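Glyoxalase-like domain protein (Staphylococcus aureus, PDB 3P8A) is of unknown function but belongs to the glyoxalase-like VOC family, whose paired beta-alpha-beta-beta-beta units commonly enclose a metal or small-molecule site. Local coordinates at residues I29-Q34 against Y103-K108; Y56-K61 against E79-M84; T193-S198 against Y245-I250; N109-T114 against F166-E171. All coordinates share one frame; numbering follows the deposited sequence.

Interaction 1 (I29-Q34 against Y103-K108)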
# COMPACT_ATOMS: atom_id res chain seq x y z
N ILE A 29 1.84 -1.06 2.69
CA ILE A 29 1.62 -1.67 4.00
C ILE A 29 2.62 -2.75 4.25
O ILE A 29 2.73 -3.69 3.47
CB ILE A 29 0.18 -2.21 4.16
CG1 ILE A 29 -0.85 -1.09 3.93
CG2 ILE A 29 -0.04 -2.86 5.55
CD1 ILE A 29 -1.88 -1.49 2.99
N HIS A 30 3.29 -2.64 5.40
CA HIS A 30 4.23 -3.63 5.88
C HIS A 30 3.74 -4.20 7.23
O HIS A 30 3.71 -3.47 8.22
CB HIS A 30 5.64 -3.03 5.97
CG HIS A 30 6.73 -3.99 6.36
ND1 HIS A 30 8.05 -3.57 6.50
CD2 HIS A 30 6.67 -5.32 6.64
CE1 HIS A 30 8.74 -4.65 6.85
NE2 HIS A 30 7.94 -5.73 6.95
N TYR A 31 3.37 -5.51 7.25
CA TYR A 31 2.96 -6.19 8.48
C TYR A 31 4.20 -6.57 9.29
O TYR A 31 5.06 -7.28 8.79
CB TYR A 31 2.02 -7.40 8.22
CG TYR A 31 1.87 -8.32 9.42
CD1 TYR A 31 2.17 -9.68 9.32
CD2 TYR A 31 1.50 -7.82 10.67
CE1 TYR A 31 2.06 -10.53 10.42
CE2 TYR A 31 1.48 -8.64 11.80
CZ TYR A 31 1.74 -10.00 11.66
OH TYR A 31 1.68 -10.81 12.76
N ILE A 32 4.31 -6.03 10.53
CA ILE A 32 5.43 -6.26 11.45
C ILE A 32 4.90 -6.74 12.79
O ILE A 32 4.17 -6.00 13.44
CB ILE A 32 6.35 -5.00 11.59
CG1 ILE A 32 7.11 -4.74 10.28
CG2 ILE A 32 7.34 -5.15 12.77
CD1 ILE A 32 7.96 -3.50 10.23
N ASP A 33 5.29 -7.94 13.22
CA ASP A 33 4.88 -8.46 14.53
C ASP A 33 5.65 -7.68 15.61
O ASP A 33 6.79 -7.33 15.37
CB ASP A 33 5.22 -9.96 14.63
CG ASP A 33 5.00 -10.53 16.01
OD1 ASP A 33 3.85 -10.47 16.50
OD2 ASP A 33 5.96 -11.05 16.60
N GLN A 34 5.02 -7.41 16.78
CA GLN A 34 5.69 -6.66 17.87
C GLN A 34 6.19 -5.30 17.38
O GLN A 34 7.35 -4.91 17.60
CB GLN A 34 6.83 -7.48 18.52
CG GLN A 34 6.33 -8.70 19.31
CD GLN A 34 7.46 -9.60 19.76
OE1 GLN A 34 8.58 -9.15 20.06
NE2 GLN A 34 7.18 -10.89 19.84
N TYR A 103 -0.35 -14.78 8.92
CA TYR A 103 0.55 -14.03 9.82
C TYR A 103 2.01 -13.99 9.33
O TYR A 103 2.93 -13.81 10.12
CB TYR A 103 0.43 -14.50 11.29
CG TYR A 103 -0.93 -14.23 11.90
CD1 TYR A 103 -1.18 -13.06 12.61
CD2 TYR A 103 -1.95 -15.17 11.82
CE1 TYR A 103 -2.43 -12.80 13.17
CE2 TYR A 103 -3.21 -14.92 12.37
CZ TYR A 103 -3.44 -13.74 13.05
OH TYR A 103 -4.66 -13.49 13.64
N GLU A 104 2.21 -14.12 8.01
CA GLU A 104 3.51 -14.00 7.37
C GLU A 104 3.82 -12.50 7.28
O GLU A 104 3.03 -11.75 6.72
CB GLU A 104 3.49 -14.62 5.98
CG GLU A 104 3.42 -16.14 5.97
CD GLU A 104 2.96 -16.76 4.66
OE1 GLU A 104 3.08 -16.12 3.60
OE2 GLU A 104 2.48 -17.92 4.70
N GLN A 105 4.93 -12.08 7.87
CA GLN A 105 5.34 -10.67 7.88
C GLN A 105 5.88 -10.25 6.52
O GLN A 105 6.42 -11.08 5.79
CB GLN A 105 6.40 -10.46 8.95
CG GLN A 105 5.87 -10.74 10.35
CD GLN A 105 6.94 -10.56 11.38
OE1 GLN A 105 7.25 -9.44 11.80
NE2 GLN A 105 7.57 -11.64 11.76
N GLY A 106 5.74 -8.96 6.20
CA GLY A 106 6.20 -8.38 4.95
C GLY A 106 5.21 -7.41 4.36
O GLY A 106 4.18 -7.09 4.98
N PHE A 107 5.52 -6.91 3.15
CA PHE A 107 4.63 -6.02 2.44
C PHE A 107 3.33 -6.75 2.14
O PHE A 107 3.34 -7.90 1.68
CB PHE A 107 5.29 -5.50 1.16
CG PHE A 107 6.43 -4.54 1.36
CD1 PHE A 107 6.31 -3.48 2.27
CD2 PHE A 107 7.58 -4.62 0.58
CE1 PHE A 107 7.33 -2.56 2.41
CE2 PHE A 107 8.60 -3.67 0.71
CZ PHE A 107 8.48 -2.67 1.64
N LYS A 108 2.20 -6.12 2.49
CA LYS A 108 0.87 -6.72 2.30
C LYS A 108 0.15 -6.21 1.06
O LYS A 108 -0.51 -7.00 0.36
CB LYS A 108 -0.02 -6.48 3.53
CG LYS A 108 0.48 -7.15 4.83
CD LYS A 108 0.31 -8.68 4.86
CE LYS A 108 1.62 -9.43 4.67
NZ LYS A 108 1.37 -10.88 4.34
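At one end of the central antiparallel strand pair of the larger sheet, Tyr31 of 29-34 lies along the backbone of 103-108. The strands pair in register, His30 opposite Phe107 as a non-hydrogen-bonded pair and Tyr31 opposite Gly106 as a hydrogen-bonded one. The shortest backbone bond across the pair runs from Lys108 N to Ile29 O, 2.7 Å, and Tyr31 and Gly106 exchange two more. Beyond the last bridge a side chain takes over from the backbone: Gln105 OE1 accepts Asp33 N at 2.8 Å, the donor standing well above the amide plane. The same OE1 is bonded to Arg264, and Gln105 NE2 to a bound BTB molecule, probably from the crystallisation liquor, so both ends of this amide are engaged. The Tyr31 ring, swung opposite its own backbone N (chi1 165°), runs beside residues 103-105, and Tyr103 O and Glu104 O meet its edge, CE1 lying 3.4 Å from Tyr103 O. Lys108 bends back at chi2 and chi3; its CG packs 3.7 Å from Tyr31 CB, and NZ bonds to Glu104 O at 3.0 Å while forming a salt bridge with Glu101. On the other face His30 CB touches Phe107 CD1 at 3.8 Å, and the two rings meet obliquely. His30 is fixed at both nitrogens, ND1 by Tyr268 and NE2 by the carbonyl of Arg264, while the Tyr268 ring meets that of Phe107 edge-to-face. This face thus packs on strand 266-272. The antiparallel pair 24-31/106-113 lies at the middle of the larger sheet, where its two four-stranded halves meet, as in paired VOC modules.

Interaction 2 (Y56-K61 against E79-M84)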
# COMPACT_ATOMS: atom_id res chain seq x y z
N TYR A 56 -10.97 -3.28 13.21
CA TYR A 56 -10.12 -4.44 12.98
C TYR A 56 -9.23 -4.90 14.11
O TYR A 56 -8.83 -6.07 14.11
CB TYR A 56 -9.29 -4.24 11.71
CG TYR A 56 -10.12 -3.92 10.48
CD1 TYR A 56 -10.91 -4.90 9.88
CD2 TYR A 56 -10.10 -2.66 9.91
CE1 TYR A 56 -11.68 -4.62 8.76
CE2 TYR A 56 -10.88 -2.35 8.80
CZ TYR A 56 -11.65 -3.34 8.21
OH TYR A 56 -12.39 -3.06 7.09
N GLY A 57 -8.91 -4.02 15.05
CA GLY A 57 -8.05 -4.37 16.18
C GLY A 57 -6.57 -4.25 15.87
O GLY A 57 -5.73 -4.85 16.56
N THR A 58 -6.23 -3.45 14.83
CA THR A 58 -4.86 -3.21 14.35
C THR A 58 -4.41 -1.81 14.72
O THR A 58 -5.25 -0.96 15.03
CB THR A 58 -4.76 -3.41 12.82
OG1 THR A 58 -5.78 -2.65 12.15
CG2 THR A 58 -4.82 -4.87 12.40
N PHE A 59 -3.08 -1.57 14.70
CA PHE A 59 -2.46 -0.27 14.95
C PHE A 59 -1.28 -0.09 14.02
O PHE A 59 -0.73 -1.08 13.53
CB PHE A 59 -2.02 -0.10 16.42
CG PHE A 59 -0.99 -1.09 16.92
CD1 PHE A 59 -1.37 -2.37 17.30
CD2 PHE A 59 0.34 -0.72 17.07
CE1 PHE A 59 -0.42 -3.29 17.77
CE2 PHE A 59 1.29 -1.64 17.54
CZ PHE A 59 0.90 -2.91 17.89
N ASN A 60 -0.85 1.14 13.83
CA ASN A 60 0.23 1.41 12.90
C ASN A 60 1.30 2.40 13.38
O ASN A 60 1.15 3.02 14.43
CB ASN A 60 -0.37 1.83 11.51
CG ASN A 60 -1.27 3.05 11.52
OD1 ASN A 60 -1.39 3.77 12.51
ND2 ASN A 60 -1.91 3.34 10.41
N LYS A 61 2.38 2.51 12.61
CA LYS A 61 3.49 3.44 12.78
C LYS A 61 3.75 3.87 11.39
O LYS A 61 3.63 3.06 10.47
CB LYS A 61 4.75 2.78 13.37
CG LYS A 61 4.76 2.64 14.87
CD LYS A 61 6.16 2.27 15.30
CE LYS A 61 6.26 1.97 16.77
NZ LYS A 61 7.59 1.39 17.09
N GLU A 79 -8.47 -11.57 18.32
CA GLU A 79 -9.79 -12.21 18.28
C GLU A 79 -10.78 -11.38 17.42
O GLU A 79 -11.53 -11.95 16.63
CB GLU A 79 -10.34 -12.53 19.69
CG GLU A 79 -9.72 -11.78 20.86
CD GLU A 79 -8.29 -12.12 21.25
OE1 GLU A 79 -8.02 -13.29 21.62
OE2 GLU A 79 -7.44 -11.20 21.21
N LYS A 80 -10.69 -10.03 17.51
CA LYS A 80 -11.49 -9.11 16.71
C LYS A 80 -11.14 -9.25 15.23
O LYS A 80 -12.05 -9.41 14.42
CB LYS A 80 -11.29 -7.66 17.17
CG LYS A 80 -11.97 -6.62 16.27
CD LYS A 80 -11.91 -5.23 16.86
CE LYS A 80 -13.05 -4.93 17.81
NZ LYS A 80 -14.39 -5.14 17.18
N LEU A 81 -9.84 -9.20 14.88
CA LEU A 81 -9.39 -9.32 13.49
C LEU A 81 -9.80 -10.64 12.85
O LEU A 81 -10.25 -10.64 11.71
CB LEU A 81 -7.86 -9.12 13.41
CG LEU A 81 -7.26 -8.94 12.01
CD1 LEU A 81 -7.77 -7.67 11.31
CD2 LEU A 81 -5.76 -8.90 12.09
N LYS A 82 -9.69 -11.77 13.59
CA LYS A 82 -10.07 -13.10 13.10
C LYS A 82 -11.58 -13.19 12.80
O LYS A 82 -11.97 -13.83 11.82
CB LYS A 82 -9.70 -14.17 14.15
CG LYS A 82 -8.25 -14.60 14.11
CD LYS A 82 -7.90 -15.46 15.33
CE LYS A 82 -7.26 -16.80 15.01
NZ LYS A 82 -5.94 -16.67 14.35
N LYS A 83 -12.41 -12.53 13.65
CA LYS A 83 -13.86 -12.48 13.49
C LYS A 83 -14.17 -11.70 12.21
O LYS A 83 -14.94 -12.17 11.36
CB LYS A 83 -14.50 -11.75 14.69
CG LYS A 83 -14.79 -12.64 15.90
CD LYS A 83 -15.50 -11.87 17.03
CE LYS A 83 -16.96 -11.53 16.76
NZ LYS A 83 -17.52 -10.58 17.75
N MSE A 84 -13.53 -10.51 12.09
CA MSE A 84 -13.70 -9.61 10.95
C MSE A 84 -13.23 -10.23 9.65
O MSE A 84 -13.85 -9.97 8.62
CB MSE A 84 -13.03 -8.25 11.21
CG MSE A 84 -13.70 -7.46 12.33
SE MSE A 84 -15.62 -7.15 12.10
CE MSE A 84 -16.33 -8.51 13.34
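Leu81 holds its CG anti to the backbone N (chi1 -168°), which carries both methyl branches from the helix to the chain entering strand 58-64. In Tyr56, CG lies beside its backbone N, anti to the carbonyl carbon (chi1 -55°), which leaves CB against Leu81 and lets the ring atom CD1 reach Met84. Leu81 CD1 sits 3.8 Å from Tyr56 CB, and CD2 reaches Thr58 CG2 at 4.1 Å, so the forked end of one leucine touches two residues of the strand and its approach. The Tyr56 carbonyl faces the base of the same side chain, with O 3.3 Å from Leu81 CB. Further along the helix, CB of selenomethionine Met84 approaches Tyr56 CD1 at 4.2 Å, the two side chains crossing at about a right angle. Helix 78-84, which follows strand 69-75, packs here on the loop leading into strand 58-64, next to the outermost strand 48-53 of the larger sheet. Leu81 also rests on Val75 of strand 69-75 and on Val99 of helix 97-100. At Gly57 the backbone has positive phi (85°), and the aliphatic part of Lys80 lies against it, CD 3.7 Å from Gly57 N. Asn77 bonds to Gly57 through its backbone and to Lys80 N through OD1, linking the loop before the strand to the start of the helix. The Thr58 hydroxyl is bonded to His53 of the adjoining strand 48-53, and the Tyr56 hydroxyl makes a weak bond to Glu89.

Interaction 3 (T193-S198 against Y245-I250)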
# COMPACT_ATOMS: atom_id res chain seq x y z
N THR A 193 10.00 2.95 -7.22
CA THR A 193 9.44 1.73 -7.79
C THR A 193 8.96 0.80 -6.70
O THR A 193 9.56 0.71 -5.64
CB THR A 193 10.52 1.01 -8.65
OG1 THR A 193 11.06 1.93 -9.59
CG2 THR A 193 9.99 -0.22 -9.40
N VAL A 194 7.91 0.07 -7.03
CA VAL A 194 7.34 -0.99 -6.21
C VAL A 194 7.47 -2.23 -7.07
O VAL A 194 7.02 -2.25 -8.24
CB VAL A 194 5.89 -0.71 -5.75
CG1 VAL A 194 5.28 -1.94 -5.05
CG2 VAL A 194 5.86 0.47 -4.80
N ILE A 195 8.18 -3.23 -6.52
CA ILE A 195 8.39 -4.48 -7.20
C ILE A 195 7.48 -5.56 -6.63
O ILE A 195 7.47 -5.82 -5.41
CB ILE A 195 9.89 -4.91 -7.26
CG1 ILE A 195 10.73 -3.83 -7.98
CG2 ILE A 195 10.01 -6.25 -8.03
CD1 ILE A 195 12.27 -4.20 -8.18
N VAL A 196 6.73 -6.19 -7.53
CA VAL A 196 5.78 -7.25 -7.25
C VAL A 196 6.26 -8.50 -7.97
O VAL A 196 6.62 -8.44 -9.17
CB VAL A 196 4.35 -6.83 -7.72
CG1 VAL A 196 3.35 -7.96 -7.55
CG2 VAL A 196 3.85 -5.57 -7.00
N LYS A 197 6.32 -9.63 -7.24
CA LYS A 197 6.67 -10.92 -7.82
C LYS A 197 5.34 -11.62 -8.06
O LYS A 197 4.49 -11.60 -7.17
CB LYS A 197 7.62 -11.71 -6.89
CG LYS A 197 9.07 -11.46 -7.29
CD LYS A 197 10.09 -12.04 -6.37
CE LYS A 197 11.47 -11.91 -7.00
NZ LYS A 197 12.54 -12.55 -6.19
N SER A 198 5.11 -12.16 -9.27
CA SER A 198 3.85 -12.84 -9.54
C SER A 198 4.04 -14.19 -10.23
O SER A 198 4.81 -14.28 -11.19
CB SER A 198 2.93 -11.97 -10.37
OG SER A 198 1.73 -12.68 -10.65
N TYR A 245 4.13 -8.72 -2.88
CA TYR A 245 4.69 -7.37 -2.88
C TYR A 245 6.07 -7.62 -2.27
O TYR A 245 6.17 -8.07 -1.12
CB TYR A 245 3.82 -6.44 -2.02
CG TYR A 245 2.52 -6.09 -2.71
CD1 TYR A 245 2.47 -5.06 -3.65
CD2 TYR A 245 1.36 -6.82 -2.47
CE1 TYR A 245 1.29 -4.76 -4.33
CE2 TYR A 245 0.18 -6.55 -3.17
CZ TYR A 245 0.15 -5.52 -4.09
OH TYR A 245 -1.00 -5.23 -4.78
N HIS A 246 7.10 -7.48 -3.09
CA HIS A 246 8.46 -7.87 -2.78
C HIS A 246 9.40 -6.81 -2.25
O HIS A 246 10.06 -7.03 -1.24
CB HIS A 246 9.04 -8.55 -4.03
CG HIS A 246 10.47 -8.99 -3.91
ND1 HIS A 246 10.80 -10.19 -3.30
CD2 HIS A 246 11.59 -8.42 -4.42
CE1 HIS A 246 12.12 -10.32 -3.46
NE2 HIS A 246 12.64 -9.26 -4.11
N SER A 247 9.51 -5.69 -2.93
CA SER A 247 10.45 -4.66 -2.56
C SER A 247 10.02 -3.28 -3.01
O SER A 247 9.16 -3.14 -3.87
CB SER A 247 11.84 -4.99 -3.11
OG SER A 247 11.95 -4.76 -4.50
N VAL A 248 10.62 -2.28 -2.41
CA VAL A 248 10.38 -0.87 -2.73
C VAL A 248 11.75 -0.24 -2.99
O VAL A 248 12.73 -0.55 -2.29
CB VAL A 248 9.50 -0.15 -1.65
CG1 VAL A 248 10.25 0.06 -0.32
CG2 VAL A 248 8.93 1.17 -2.17
N ILE A 249 11.85 0.58 -4.05
CA ILE A 249 13.09 1.27 -4.41
C ILE A 249 12.90 2.72 -4.05
O ILE A 249 11.96 3.34 -4.51
CB ILE A 249 13.53 1.08 -5.90
CG1 ILE A 249 13.62 -0.43 -6.26
CG2 ILE A 249 14.87 1.81 -6.18
CD1 ILE A 249 13.87 -0.71 -7.75
N ILE A 250 13.76 3.21 -3.16
CA ILE A 250 13.69 4.57 -2.61
C ILE A 250 14.93 5.33 -3.00
O ILE A 250 16.04 4.92 -2.67
CB ILE A 250 13.46 4.62 -1.07
CG1 ILE A 250 12.24 3.77 -0.65
CG2 ILE A 250 13.23 6.08 -0.62
CD1 ILE A 250 12.21 3.38 0.89
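Ile195 O is gripped by two successive backbone amides, His246 N at 2.9 Å and Ser247 N at 3.2 Å, the first of them lying in the carbonyl plane. Two residues of 245-250 thus face one of 193-198, and the register slips by one between Ile195 and Val196. Ser247 O in turn accepts Ile195 N at 2.8 Å, and beyond it Ile249 N and Thr193 O close a nearly straight bond of 171°. On the face carrying Ile195, Ser247 and Ile249, the serine hydroxyl is held between its own backbone N and carbonyl carbon (chi1 75°), which brings OG to 3.4 Å from Ile195 CB. The two isoleucine side chains cross obliquely, CD1 of Ile195 touching CD1 of Ile249 at 3.9 Å, with Thr193 CB alongside. The opposite face carries Val194, Val196, Tyr245 and Val248. Val196 and Tyr245 lie side by side, and CG2 of the valine touches the ring at CD1, 3.7 Å away. Tyr245 reaches out to the larger sheet, packing on Phe107 and Ile110, and its hydroxyl is bonded to the carbonyl of Lys163. At the bulge His246 turns its ring beneath the extended chain of Lys197: CD stands over one face, offset toward the rim and 3.9 Å from the centroid, a CH-pi contact. His246 ND1, buried by this contact, has no polar partner in the model. Two residues, His246 and Ser247, opposite one, Ile195, make a classic beta bulge of antiparallel sheet, here between two inner strands of the smaller sheet.

Interaction 4 (N109-T114 against F166-E171)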
# COMPACT_ATOMS: atom_id res chain seq x y z
N ASN A 109 0.22 -4.89 0.81
CA ASN A 109 -0.46 -4.26 -0.30
C ASN A 109 0.01 -2.84 -0.49
O ASN A 109 0.81 -2.32 0.29
CB ASN A 109 -2.00 -4.24 -0.05
CG ASN A 109 -2.83 -4.39 -1.30
OD1 ASN A 109 -2.37 -4.14 -2.44
ND2 ASN A 109 -4.05 -4.82 -1.14
N ILE A 110 -0.52 -2.19 -1.55
CA ILE A 110 -0.30 -0.77 -1.82
C ILE A 110 -1.68 -0.14 -1.90
O ILE A 110 -2.68 -0.81 -2.21
CB ILE A 110 0.55 -0.51 -3.09
CG1 ILE A 110 -0.08 -1.20 -4.35
CG2 ILE A 110 2.02 -0.97 -2.85
CD1 ILE A 110 0.48 -0.67 -5.68
N CYS A 111 -1.73 1.14 -1.65
CA CYS A 111 -2.95 1.90 -1.61
C CYS A 111 -2.77 3.09 -2.52
O CYS A 111 -1.75 3.77 -2.47
CB CYS A 111 -3.22 2.33 -0.17
SG CYS A 111 -4.69 3.37 0.05
N LEU A 112 -3.78 3.33 -3.36
CA LEU A 112 -3.75 4.42 -4.31
C LEU A 112 -4.73 5.52 -3.89
O LEU A 112 -5.89 5.25 -3.57
CB LEU A 112 -4.07 3.90 -5.74
CG LEU A 112 -3.20 2.74 -6.30
CD1 LEU A 112 -3.70 2.31 -7.69
CD2 LEU A 112 -1.70 3.13 -6.39
N HIS A 113 -4.25 6.76 -3.91
CA HIS A 113 -4.96 7.97 -3.54
C HIS A 113 -5.90 8.48 -4.67
O HIS A 113 -5.49 8.54 -5.83
CB HIS A 113 -3.89 9.05 -3.20
CG HIS A 113 -4.43 10.44 -3.12
ND1 HIS A 113 -4.90 10.95 -1.93
CD2 HIS A 113 -4.59 11.36 -4.10
CE1 HIS A 113 -5.33 12.18 -2.22
NE2 HIS A 113 -5.17 12.46 -3.51
N THR A 114 -7.13 8.92 -4.29
CA THR A 114 -8.09 9.59 -5.18
C THR A 114 -8.74 10.77 -4.49
O THR A 114 -8.94 10.73 -3.29
CB THR A 114 -9.23 8.69 -5.68
OG1 THR A 114 -9.37 7.44 -5.00
CG2 THR A 114 -9.28 8.63 -7.14
N PHE A 166 -5.81 -1.12 -3.29
CA PHE A 166 -7.09 -0.54 -2.90
C PHE A 166 -7.01 0.98 -2.94
O PHE A 166 -5.93 1.53 -3.16
CB PHE A 166 -7.58 -1.10 -1.55
CG PHE A 166 -6.69 -0.78 -0.38
CD1 PHE A 166 -5.57 -1.56 -0.10
CD2 PHE A 166 -6.98 0.28 0.48
CE1 PHE A 166 -4.76 -1.28 1.00
CE2 PHE A 166 -6.18 0.55 1.58
CZ PHE A 166 -5.08 -0.24 1.84
N PHE A 167 -8.17 1.64 -2.80
CA PHE A 167 -8.26 3.09 -2.96
C PHE A 167 -8.55 3.79 -1.66
O PHE A 167 -9.25 3.26 -0.81
CB PHE A 167 -9.39 3.41 -3.97
CG PHE A 167 -9.26 2.75 -5.33
CD1 PHE A 167 -8.59 3.39 -6.37
CD2 PHE A 167 -9.87 1.53 -5.59
CE1 PHE A 167 -8.48 2.79 -7.63
CE2 PHE A 167 -9.75 0.92 -6.84
CZ PHE A 167 -9.08 1.58 -7.87
N ILE A 168 -8.05 5.01 -1.54
CA ILE A 168 -8.25 5.86 -0.39
C ILE A 168 -8.66 7.27 -0.81
O ILE A 168 -8.08 7.85 -1.73
CB ILE A 168 -7.01 5.89 0.57
CG1 ILE A 168 -7.36 6.53 1.95
CG2 ILE A 168 -5.76 6.58 -0.07
CD1 ILE A 168 -6.34 6.15 3.10
N GLN A 169 -9.61 7.81 -0.08
CA GLN A 169 -10.01 9.21 -0.20
C GLN A 169 -10.01 9.75 1.23
O GLN A 169 -10.81 9.34 2.07
CB GLN A 169 -11.38 9.41 -0.86
CG GLN A 169 -11.59 10.90 -1.21
CD GLN A 169 -12.99 11.22 -1.62
OE1 GLN A 169 -13.55 10.63 -2.55
NE2 GLN A 169 -13.56 12.23 -1.00
N TRP A 170 -9.05 10.63 1.50
CA TRP A 170 -8.89 11.30 2.79
C TRP A 170 -9.99 12.37 2.93
O TRP A 170 -10.26 13.10 1.97
CB TRP A 170 -7.49 11.95 2.86
CG TRP A 170 -6.38 10.95 2.90
CD1 TRP A 170 -5.55 10.60 1.87
CD2 TRP A 170 -5.96 10.17 4.03
NE1 TRP A 170 -4.67 9.63 2.28
CE2 TRP A 170 -4.87 9.38 3.61
CE3 TRP A 170 -6.39 10.09 5.36
CZ2 TRP A 170 -4.22 8.48 4.48
CZ3 TRP A 170 -5.76 9.18 6.21
CH2 TRP A 170 -4.70 8.38 5.76
N GLU A 171 -10.63 12.45 4.12
CA GLU A 171 -11.66 13.47 4.40
C GLU A 171 -11.04 14.85 4.18
O GLU A 171 -11.56 15.64 3.38
CB GLU A 171 -12.25 13.30 5.82
CG GLU A 171 -13.76 13.10 5.85
CD GLU A 171 -14.35 11.96 5.04
OE1 GLU A 171 -15.21 12.23 4.17
OE2 GLU A 171 -13.99 10.78 5.30
O HOH W 1 -7.97 11.89 -0.52
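Cys111 and Phe166 form the heart of the contact: Cys111 CB stands over one face of the phenyl ring, 4.0 Å from its centroid, and SG approaches obliquely, 3.5 Å from CE2. The same sulfur touches Ile168 CG2 at 3.4 Å, so it is wedged between two side chains of the neighbouring strand. Phe166 gets there because its CG lies between the backbone N and the carbonyl carbon (chi1 63°), turning the ring toward Cys111. Farther along this face, His113 and Trp170 meet at their edges, His113 ND1 lying 3.9 Å from Trp170 CD1. These side chains are set by a parallel ladder that pairs Cys111 with Phe166, Leu112 with Phe167 and His113 with Ile168. Leu112 N donates to Phe166 O at 2.8 Å, almost straight at 173°; Leu112 O receives Ile168 N, and Ile168 O receives Thr114 N. Past the last bridge a water links the two segments, accepting from Trp170 N at 2.6 Å and donating to Thr114 O. In the next shell, Asp26 and His27 of strand 24-31 bond to the Cys111 backbone, and Tyr153 of strand 147-155 meets the Phe166 ring. Trp170 packs against Trp149 and forms a cation-pi pair with Arg177, while Phe167, on the reverse face, lies against helix 117-125. Strands 106-113 and 166-170 come first and last along the chain in the four-stranded half 106-113, 166-170, 147-155, 130-139, a strand order consistent with one VOC module, with the parallel pair next to the midline of the larger sheet.

Interactions 1, 2 and 4 all reach the eight-stranded sheet, whereas interaction 3 lies in the seven-stranded one. Strand 106-113 serves both interaction 1, toward its neighbour 24-31 in the same sheet, and interaction 4, toward 166-170; their centres are about 19 Å apart. Interaction 2 is nested within the loop closed by interaction 1, its centre about 13 Å away, and Lys82 and Tyr103 bring the two into touch. Interaction 3 comes last along the chain, on the opposite side of the chain's centre from interaction 2. It touches interactions 1 and 4 through residues 107-110, so that strand 106-113 is where the two sheets pack against each other in these contacts.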